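Local coordinates for Sfrice_029225 (PDB 6I50), which probably acts as a trimeric cytokine of the tumour necrosis factor family that binds a cell-surface receptor of the matching receptor family, at residues H7-T12 against M148-S153; G68-Y73 against I155-L160; I85-H90 against N119-A124. All coordinates share one frame; numbering follows the deposited sequence.

In the fold
Interactions 1 and 2 share strand 144-161, which pairs with strand 5-10 in the first and with strand 68-80 in the second, so both belong to one antiparallel sheet. They touch directly, through His7 ND1 and Tyr73 OH and through the backbones of Phe8 and Ile155. Interaction 3 is of another kind: it spans the two sheets of the sandwich, joining strand 84-92 to strand 117-129, whose Ala124 packs on Tyr73 of interaction 2. Interactions 2 and 3 are buried, one built on regular backbone pairing and the other on an indole and a half-cystine. Interaction 1 is partly exposed, relying on glycine, proline and water.

Interaction 1 of 3, residues H7-T12 against M148-S153; sequences HFHGNT and MQPEKS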
loop_
_atom_site.group_PDB
_atom_site.type_symbol
_atom_site.label_atom_id
_atom_site.label_comp_id
_atom_site.label_asym_id
_atom_site.label_seq_id
_atom_site.Cartn_x
_atom_site.Cartn_y
_atom_site.Cartn_z
ATOM N N HIS A 7 -13.962 -4.841 -4.397
ATOM C CA HIS A 7 -12.977 -4.038 -5.105
ATOM C C HIS A 7 -13.688 -3.314 -6.237
ATOM O O HIS A 7 -14.399 -3.944 -7.020
ATOM C CB HIS A 7 -11.844 -4.902 -5.667
ATOM C CG HIS A 7 -10.797 -4.121 -6.398
ATOM N ND1 HIS A 7 -9.715 -3.551 -5.762
ATOM C CD2 HIS A 7 -10.669 -3.810 -7.710
ATOM C CE1 HIS A 7 -8.958 -2.934 -6.653
ATOM N NE2 HIS A 7 -9.513 -3.080 -7.842
ATOM N N PHE A 8 -13.525 -1.996 -6.298
ATOM C CA PHE A 8 -14.123 -1.172 -7.342
ATOM C C PHE A 8 -13.005 -0.439 -8.064
ATOM O O PHE A 8 -12.125 0.139 -7.418
ATOM C CB PHE A 8 -15.121 -0.172 -6.751
ATOM C CG PHE A 8 -16.105 -0.797 -5.812
ATOM C CD1 PHE A 8 -17.249 -1.404 -6.304
ATOM C CD2 PHE A 8 -15.873 -0.807 -4.443
ATOM C CE1 PHE A 8 -18.162 -1.995 -5.445
ATOM C CE2 PHE A 8 -16.783 -1.391 -3.576
ATOM C CZ PHE A 8 -17.926 -1.994 -4.084
ATOM N N HIS A 9 -13.032 -0.448 -9.394
ATOM C CA HIS A 9 -11.938 0.162 -10.133
ATOM C C HIS A 9 -12.472 1.125 -11.186
ATOM O O HIS A 9 -13.664 1.139 -11.509
ATOM C CB HIS A 9 -11.008 -0.897 -10.770
ATOM C CG HIS A 9 -11.703 -1.890 -11.652
ATOM N ND1 HIS A 9 -11.297 -3.204 -11.742
ATOM C CD2 HIS A 9 -12.745 -1.759 -12.507
ATOM C CE1 HIS A 9 -12.070 -3.846 -12.599
ATOM N NE2 HIS A 9 -12.956 -2.992 -13.080
ATOM N N GLY A 10 -11.570 1.962 -11.693
ATOM C CA GLY A 10 -11.970 2.969 -12.658
ATOM C C GLY A 10 -12.431 2.326 -13.953
ATOM O O GLY A 10 -11.800 1.403 -14.471
ATOM N N ASN A 11 -13.544 2.831 -14.485
ATOM C CA ASN A 11 -14.129 2.248 -15.692
ATOM C C ASN A 11 -14.986 3.306 -16.371
ATOM O O ASN A 11 -16.093 3.594 -15.907
ATOM C CB ASN A 11 -14.951 1.010 -15.348
ATOM C CG ASN A 11 -15.307 0.185 -16.570
ATOM O OD1 ASN A 11 -15.263 0.672 -17.698
ATOM N ND2 ASN A 11 -15.663 -1.074 -16.347
ATOM N N THR A 12 -14.486 3.863 -17.470
ATOM C CA THR A 12 -15.183 4.905 -18.213
ATOM C C THR A 12 -16.112 4.356 -19.292
ATOM O O THR A 12 -16.536 5.117 -20.168
ATOM C CB THR A 12 -14.174 5.868 -18.850
ATOM O OG1 THR A 12 -13.179 5.121 -19.562
ATOM C CG2 THR A 12 -13.501 6.727 -17.786
ATOM N N MET A 148 -9.058 6.991 -15.145
ATOM C CA MET A 148 -9.978 6.037 -14.531
ATOM C C MET A 148 -10.018 4.762 -15.374
ATOM O O MET A 148 -10.977 4.456 -16.085
ATOM C CB MET A 148 -11.360 6.661 -14.362
ATOM C CG MET A 148 -11.334 7.998 -13.633
ATOM S SD MET A 148 -10.359 7.895 -12.121
ATOM C CE MET A 148 -11.232 6.590 -11.316
ATOM N N GLN A 149 -8.922 4.021 -15.280
ATOM C CA GLN A 149 -8.747 2.729 -15.919
ATOM C C GLN A 149 -8.518 1.691 -14.829
ATOM O O GLN A 149 -7.976 2.024 -13.770
ATOM C CB GLN A 149 -7.567 2.752 -16.904
ATOM C CG GLN A 149 -7.728 3.788 -18.025
ATOM C CD GLN A 149 -6.464 3.983 -18.850
ATOM O OE1 GLN A 149 -5.350 3.906 -18.338
ATOM N NE2 GLN A 149 -6.639 4.238 -20.140
ATOM N N PRO A 150 -8.947 0.438 -15.039
ATOM C CA PRO A 150 -9.055 -0.492 -13.901
ATOM C C PRO A 150 -7.737 -0.749 -13.199
ATOM O O PRO A 150 -7.703 -0.876 -11.970
ATOM C CB PRO A 150 -9.605 -1.772 -14.548
ATOM C CG PRO A 150 -10.224 -1.330 -15.819
ATOM C CD PRO A 150 -9.413 -0.170 -16.297
ATOM N N GLU A 151 -6.646 -0.841 -13.951
ATOM C CA GLU A 151 -5.347 -1.095 -13.350
ATOM C C GLU A 151 -4.735 0.147 -12.709
ATOM O O GLU A 151 -3.754 0.016 -11.969
ATOM C CB GLU A 151 -4.397 -1.665 -14.409
ATOM C CG GLU A 151 -3.827 -0.632 -15.389
ATOM C CD GLU A 151 -4.766 -0.269 -16.524
ATOM O OE1 GLU A 151 -5.929 -0.738 -16.547
ATOM O OE2 GLU A 151 -4.327 0.492 -17.412
ATOM N N LYS A 152 -5.293 1.333 -12.953
ATOM C CA LYS A 152 -4.677 2.582 -12.511
ATOM C C LYS A 152 -5.339 3.194 -11.279
ATOM O O LYS A 152 -4.639 3.716 -10.405
ATOM C CB LYS A 152 -4.689 3.603 -13.659
ATOM C CG LYS A 152 -3.757 3.227 -14.809
ATOM C CD LYS A 152 -3.522 4.402 -15.751
ATOM C CE LYS A 152 -2.447 4.074 -16.782
ATOM N NZ LYS A 152 -2.909 3.062 -17.780
ATOM N N SER A 153 -6.667 3.156 -11.179
ATOM C CA SER A 153 -7.384 3.821 -10.094
ATOM C C SER A 153 -8.437 2.883 -9.527
ATOM O O SER A 153 -9.140 2.211 -10.288
ATOM C CB SER A 153 -8.048 5.124 -10.574
ATOM O OG SER A 153 -7.077 6.060 -11.027
HETATM O O HOH W 1 -7.778 -2.654 -10.045
HETATM O O HOH W 2 -11.887 3.072 -18.265
#
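Gly10 lies against the backbone of Met148 and Gln149, and this is where the two segments are closest. Its CA is 4.1 Å from Met148 CA, and the position where a CB would stand is taken up by Met148 C, which suits a glycine. Its amide donates to Ser153 O at 2.8 Å, a bond that continues the antiparallel pairing Phe8 makes with Ile155. Met148 folds back on itself through two bent torsions, which brings its CE to 3.9 Å from Gly10 CA; a flexible methionine can curl in this way while also packing on Trp40 and Val29.

Toward the outside, the packing passes to His9 and Pro150. His9 CG sits between the backbone N and the carbonyl carbon (chi1 55°), and the imidazole lies with one face on Pro150, whose CB stands over the ring centre, 3.5 Å from the centroid, in a CH-pi contact. Water bridges both ends: one molecule meets His7 NE2 and donates to Pro150 O, another accepts from Thr12 N and donates to Met148 O. Exposed Thr12 adds its methyl, CG2, 4.0 Å from Met148 CB. Between Gln149 and Ser153 the chain turns, Gln149 O accepting both Lys152 N and Ser153 N. The whole is an irregular interruption of strand 144-161 where it pairs with the N-terminal strand in the TNF jelly-roll sandwich.

Interaction 2 of 3, residues G68-Y73 against I155-L160; sequences GVYLVY and IGLVKL
Tyr70 lays its ring across the aliphatic part of Lys159, the two side chains meeting at a slant. Lys159 CB stands 3.6 Å above the ring plane, displaced toward the rim at CE2, and makes a CH-pi contact. Tyr70 CG is anti to its own carbonyl carbon (chi1 -71°), which starts the ring on its way over the neighbouring strand. A long lysine suits this position: its methylenes cover an aromatic face while NZ continues to a salt bridge with Asp162. Tyr70 OH, for its part, bonds to His66 O.

On the same face of the sheet, Val72 and Leu157 lie side by side and point the same way, with Val72 CG2 4.0 Å from Leu157 CB. Leu157 CD2 also reaches Tyr70 CD2, at 3.9 Å. These residues look into the sandwich, where Leu89 and Val62 of the other sheet meet Val72 and Leu157 respectively.

The strands are antiparallel neighbours in the inner sheet of the TNF jelly roll, the sheet that packs the trimer together. Leu71 and Val158 form a hydrogen-bonded pair, Leu71 N giving to Val158 O and Val158 N to Leu71 O, both at 2.9 Å. Their side chains face the other subunits: Leu71 meets Leu71 of both neighbouring subunits, and Val158 packs on Leu160 of the second.

Tyr73, on this face too, folds its ring back over Gly156. The glycine CA stands 3.5 Å above the ring plane, offset toward the rim, in a CH-pi contact; Tyr73 OH lies where a CB would stand, so a glycine suits the place. That hydroxyl is bonded to His7 ND1 and to Ala126 N of the second subunit.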
loop_
_atom_site.group_PDB
_atom_site.type_symbol
_atom_site.label_atom_id
_atom_site.label_comp_id
_atom_site.label_asym_id
_atom_site.label_seq_id
_atom_site.Cartn_x
_atom_site.Cartn_y
_atom_site.Cartn_z
ATOM N N GLY A 68 -17.155 -3.359 11.395
ATOM C CA GLY A 68 -15.949 -4.085 11.740
ATOM C C GLY A 68 -14.713 -3.287 11.393
ATOM O O GLY A 68 -14.783 -2.124 10.986
ATOM N N VAL A 69 -13.569 -3.935 11.584
ATOM C CA VAL A 69 -12.289 -3.369 11.170
ATOM C C VAL A 69 -11.982 -3.898 9.779
ATOM O O VAL A 69 -11.952 -5.116 9.566
ATOM C CB VAL A 69 -11.166 -3.712 12.160
ATOM C CG1 VAL A 69 -9.823 -3.213 11.639
ATOM C CG2 VAL A 69 -11.465 -3.097 13.512
ATOM N N TYR A 70 -11.784 -2.981 8.836
ATOM C CA TYR A 70 -11.530 -3.293 7.438
ATOM C C TYR A 70 -10.141 -2.825 7.043
ATOM O O TYR A 70 -9.693 -1.761 7.469
ATOM C CB TYR A 70 -12.503 -2.575 6.493
ATOM C CG TYR A 70 -13.928 -3.056 6.486
ATOM C CD1 TYR A 70 -14.772 -2.815 7.562
ATOM C CD2 TYR A 70 -14.441 -3.714 5.383
ATOM C CE1 TYR A 70 -16.084 -3.227 7.545
ATOM C CE2 TYR A 70 -15.748 -4.134 5.351
ATOM C CZ TYR A 70 -16.568 -3.895 6.433
ATOM O OH TYR A 70 -17.872 -4.320 6.388
ATOM N N LEU A 71 -9.491 -3.590 6.172
ATOM C CA LEU A 71 -8.383 -3.054 5.402
ATOM C C LEU A 71 -8.979 -2.298 4.223
ATOM O O LEU A 71 -9.704 -2.882 3.415
ATOM C CB LEU A 71 -7.456 -4.169 4.923
ATOM C CG LEU A 71 -6.318 -3.751 3.979
ATOM C CD1 LEU A 71 -5.271 -2.928 4.730
ATOM C CD2 LEU A 71 -5.679 -4.981 3.343
ATOM N N VAL A 72 -8.717 -0.998 4.148
ATOM C CA VAL A 72 -9.243 -0.140 3.090
ATOM C C VAL A 72 -8.051 0.379 2.300
ATOM O O VAL A 72 -7.063 0.817 2.894
ATOM C CB VAL A 72 -10.066 1.030 3.662
ATOM C CG1 VAL A 72 -10.606 1.907 2.541
ATOM C CG2 VAL A 72 -11.209 0.507 4.534
ATOM N N TYR A 73 -8.131 0.327 0.973
ATOM C CA TYR A 73 -7.038 0.834 0.153
ATOM C C TYR A 73 -7.609 1.636 -1.010
ATOM O O TYR A 73 -8.703 1.351 -1.508
ATOM C CB TYR A 73 -6.128 -0.304 -0.351
ATOM C CG TYR A 73 -6.852 -1.365 -1.148
ATOM C CD1 TYR A 73 -7.079 -1.198 -2.514
ATOM C CD2 TYR A 73 -7.311 -2.531 -0.538
ATOM C CE1 TYR A 73 -7.760 -2.157 -3.247
ATOM C CE2 TYR A 73 -7.986 -3.504 -1.268
ATOM C CZ TYR A 73 -8.204 -3.308 -2.621
ATOM O OH TYR A 73 -8.875 -4.263 -3.344
ATOM N N ILE A 155 -10.636 1.534 -5.508
ATOM C CA ILE A 155 -10.877 1.564 -4.067
ATOM C C ILE A 155 -11.424 0.201 -3.665
ATOM O O ILE A 155 -12.303 -0.348 -4.336
ATOM C CB ILE A 155 -11.843 2.695 -3.648
ATOM C CG1 ILE A 155 -12.209 2.575 -2.164
ATOM C CG2 ILE A 155 -13.110 2.703 -4.504
ATOM C CD1 ILE A 155 -12.956 3.781 -1.616
ATOM N N GLY A 156 -10.856 -0.379 -2.613
ATOM C CA GLY A 156 -11.263 -1.698 -2.181
ATOM C C GLY A 156 -11.211 -1.795 -0.672
ATOM O O GLY A 156 -10.578 -0.979 0.008
ATOM N N LEU A 157 -11.916 -2.794 -0.151
ATOM C CA LEU A 157 -11.935 -3.002 1.285
ATOM C C LEU A 157 -12.231 -4.459 1.582
ATOM O O LEU A 157 -12.983 -5.122 0.860
ATOM C CB LEU A 157 -12.956 -2.117 2.020
ATOM C CG LEU A 157 -14.154 -1.359 1.435
ATOM C CD1 LEU A 157 -14.881 -2.085 0.319
ATOM C CD2 LEU A 157 -15.118 -1.043 2.571
ATOM N N VAL A 158 -11.636 -4.935 2.674
ATOM C CA VAL A 158 -11.757 -6.312 3.124
ATOM C C VAL A 158 -12.013 -6.272 4.620
ATOM O O VAL A 158 -11.189 -5.748 5.377
ATOM C CB VAL A 158 -10.489 -7.134 2.822
ATOM C CG1 VAL A 158 -10.663 -8.571 3.308
ATOM C CG2 VAL A 158 -10.135 -7.095 1.334
ATOM N N LYS A 159 -13.132 -6.840 5.057
ATOM C CA LYS A 159 -13.365 -6.917 6.493
ATOM C C LYS A 159 -12.407 -7.923 7.120
ATOM O O LYS A 159 -12.295 -9.065 6.660
ATOM C CB LYS A 159 -14.809 -7.299 6.794
ATOM C CG LYS A 159 -15.135 -7.200 8.277
ATOM C CD LYS A 159 -16.553 -7.634 8.566
ATOM C CE LYS A 159 -16.769 -7.747 10.061
ATOM N NZ LYS A 159 -17.446 -9.016 10.412
ATOM N N LEU A 160 -11.719 -7.490 8.177
ATOM C CA LEU A 160 -10.723 -8.299 8.869
ATOM C C LEU A 160 -11.227 -8.894 10.170
ATOM O O LEU A 160 -10.804 -9.998 10.535
ATOM C CB LEU A 160 -9.478 -7.463 9.180
ATOM C CG LEU A 160 -8.799 -6.790 7.994
ATOM C CD1 LEU A 160 -7.591 -6.007 8.500
ATOM C CD2 LEU A 160 -8.390 -7.826 6.970
#

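Interaction 3 of 3, residues I85-H90 against N119-A124; sequences ISWVLH and NSCFSA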
loop_
_atom_site.group_PDB
_atom_site.type_symbol
_atom_site.label_atom_id
_atom_site.label_comp_id
_atom_site.label_asym_id
_atom_site.label_seq_id
_atom_site.Cartn_x
_atom_site.Cartn_y
_atom_site.Cartn_z
ATOM N N ILE A 85 -0.863 16.998 -6.117
ATOM C CA ILE A 85 -2.078 16.210 -6.247
ATOM C C ILE A 85 -2.283 15.480 -4.928
ATOM O O ILE A 85 -1.320 15.002 -4.316
ATOM C CB ILE A 85 -2.009 15.233 -7.441
ATOM C CG1 ILE A 85 -0.688 14.461 -7.454
ATOM C CG2 ILE A 85 -2.147 15.995 -8.754
ATOM C CD1 ILE A 85 -0.772 13.085 -6.841
ATOM N N SER A 86 -3.531 15.432 -4.471
ATOM C CA SER A 86 -3.815 14.840 -3.174
ATOM C C SER A 86 -5.282 14.450 -3.128
ATOM O O SER A 86 -6.134 15.148 -3.690
ATOM C CB SER A 86 -3.467 15.815 -2.040
ATOM O OG SER A 86 -3.786 15.277 -0.765
ATOM N N TRP A 87 -5.569 13.330 -2.473
ATOM C CA TRP A 87 -6.944 12.911 -2.243
ATOM C C TRP A 87 -7.181 12.642 -0.763
ATOM O O TRP A 87 -6.245 12.414 0.018
ATOM C CB TRP A 87 -7.323 11.667 -3.076
ATOM C CG TRP A 87 -6.486 10.428 -2.875
ATOM C CD1 TRP A 87 -5.543 9.935 -3.729
ATOM C CD2 TRP A 87 -6.568 9.497 -1.786
ATOM N NE1 TRP A 87 -5.017 8.760 -3.235
ATOM C CE2 TRP A 87 -5.626 8.472 -2.040
ATOM C CE3 TRP A 87 -7.335 9.435 -0.618
ATOM C CZ2 TRP A 87 -5.429 7.405 -1.164
ATOM C CZ3 TRP A 87 -7.137 8.375 0.251
ATOM C CH2 TRP A 87 -6.187 7.376 -0.025
ATOM N N VAL A 88 -8.461 12.680 -0.389
ATOM C CA VAL A 88 -8.917 12.353 0.958
ATOM C C VAL A 88 -10.041 11.333 0.856
ATOM O O VAL A 88 -10.846 11.365 -0.081
ATOM C CB VAL A 88 -9.391 13.598 1.739
ATOM C CG1 VAL A 88 -8.189 14.412 2.209
ATOM C CG2 VAL A 88 -10.316 14.441 0.889
ATOM N N LEU A 89 -10.087 10.419 1.822
ATOM C CA LEU A 89 -11.160 9.444 1.935
ATOM C C LEU A 89 -12.157 9.969 2.962
ATOM O O LEU A 89 -11.809 10.121 4.133
ATOM C CB LEU A 89 -10.597 8.087 2.363
ATOM C CG LEU A 89 -11.643 6.991 2.558
ATOM C CD1 LEU A 89 -12.306 6.648 1.231
ATOM C CD2 LEU A 89 -11.036 5.744 3.186
ATOM N N HIS A 90 -13.382 10.259 2.522
ATOM C CA HIS A 90 -14.406 10.849 3.378
ATOM C C HIS A 90 -15.412 9.797 3.822
ATOM O O HIS A 90 -15.953 9.060 2.995
ATOM C CB HIS A 90 -15.141 11.972 2.648
ATOM C CG HIS A 90 -14.355 13.240 2.557
ATOM N ND1 HIS A 90 -14.491 14.127 1.511
ATOM C CD2 HIS A 90 -13.426 13.773 3.387
ATOM C CE1 HIS A 90 -13.680 15.153 1.701
ATOM N NE2 HIS A 90 -13.022 14.961 2.830
ATOM N N ASN A 119 1.180 10.344 -11.954
ATOM C CA ASN A 119 1.544 10.037 -10.573
ATOM C C ASN A 119 0.394 9.270 -9.941
ATOM O O ASN A 119 -0.717 9.795 -9.859
ATOM C CB ASN A 119 1.817 11.312 -9.767
ATOM C CG ASN A 119 3.208 11.847 -9.977
ATOM O OD1 ASN A 119 4.186 11.261 -9.513
ATOM N ND2 ASN A 119 3.309 12.979 -10.665
ATOM N N SER A 120 0.656 8.048 -9.483
ATOM C CA SER A 120 -0.343 7.284 -8.748
ATOM C C SER A 120 -0.160 7.544 -7.254
ATOM O O SER A 120 0.968 7.549 -6.748
ATOM C CB SER A 120 -0.239 5.790 -9.070
ATOM O OG SER A 120 1.055 5.269 -8.817
ATOM N N CYS A 121 -1.261 7.799 -6.556
ATOM C CA CYS A 121 -1.224 8.121 -5.133
ATOM C C CYS A 121 -1.990 7.023 -4.409
ATOM O O CYS A 121 -3.218 6.944 -4.527
ATOM C CB CYS A 121 -1.836 9.499 -4.857
ATOM S SG CYS A 121 -1.139 10.397 -3.418
ATOM N N PHE A 122 -1.264 6.177 -3.678
ATOM C CA PHE A 122 -1.824 5.010 -3.008
ATOM C C PHE A 122 -1.732 5.176 -1.495
ATOM O O PHE A 122 -0.717 5.652 -0.974
ATOM C CB PHE A 122 -1.083 3.730 -3.431
ATOM C CG PHE A 122 -1.559 2.491 -2.724
ATOM C CD1 PHE A 122 -1.121 2.180 -1.434
ATOM C CD2 PHE A 122 -2.441 1.628 -3.355
ATOM C CE1 PHE A 122 -1.585 1.056 -0.783
ATOM C CE2 PHE A 122 -2.903 0.493 -2.716
ATOM C CZ PHE A 122 -2.474 0.204 -1.424
ATOM N N SER A 123 -2.779 4.750 -0.786
ATOM C CA SER A 123 -2.691 4.601 0.662
ATOM C C SER A 123 -3.647 3.508 1.114
ATOM O O SER A 123 -4.588 3.141 0.404
ATOM C CB SER A 123 -2.988 5.914 1.404
ATOM O OG SER A 123 -2.571 5.823 2.766
ATOM N N ALA A 124 -3.394 2.992 2.316
ATOM C CA ALA A 124 -4.201 1.916 2.870
ATOM C C ALA A 124 -4.040 1.912 4.379
ATOM O O ALA A 124 -3.038 2.395 4.908
ATOM C CB ALA A 124 -3.803 0.554 2.282
#
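Ile85 opens the contact by sending CD1 across to Cys121 CB, 4.2 Å away, with Asn119 CB at a similar distance. The two strands belong to the opposite sheets of the TNF beta-sandwich: their axes approach to 8.3 Å and run at 30° to each other, so side chains rather than backbone pairing fill the interval. A branched aliphatic chain suits this interior site, where Ile85 also packs on Tyr78.

Ser86 turns away from the other strand, and its OG bonds to Cys105 O on strand 100-108. Trp87 turns inward again, as the alternation of a strand requires. Its CG lies between the backbone N and the carbonyl carbon (chi1 58°), and the broad indole is long enough to reach from one sheet to the other, packing also on Val74, Ile76 and Val137. The far edge of its six-membered ring reaches Ser123, with CH2 3.8 Å from Ser123 CB; Ser123 OG is bonded to Gln75 of the third subunit. The indole also lies beside the Cys105-Cys121 disulfide, Cys121 SG being 4.9 Å from the centroid of the five-membered ring, in an oblique sulfur-aromatic contact.

Buried in this apolar setting, the indole N-H is satisfied by a backbone carbonyl: Trp87 NE1 donates to Cys121 O at 2.9 Å, nearly straight at 170°, with the oxygen close to the ring plane while NE1 stands well above the plane of the carbonyl.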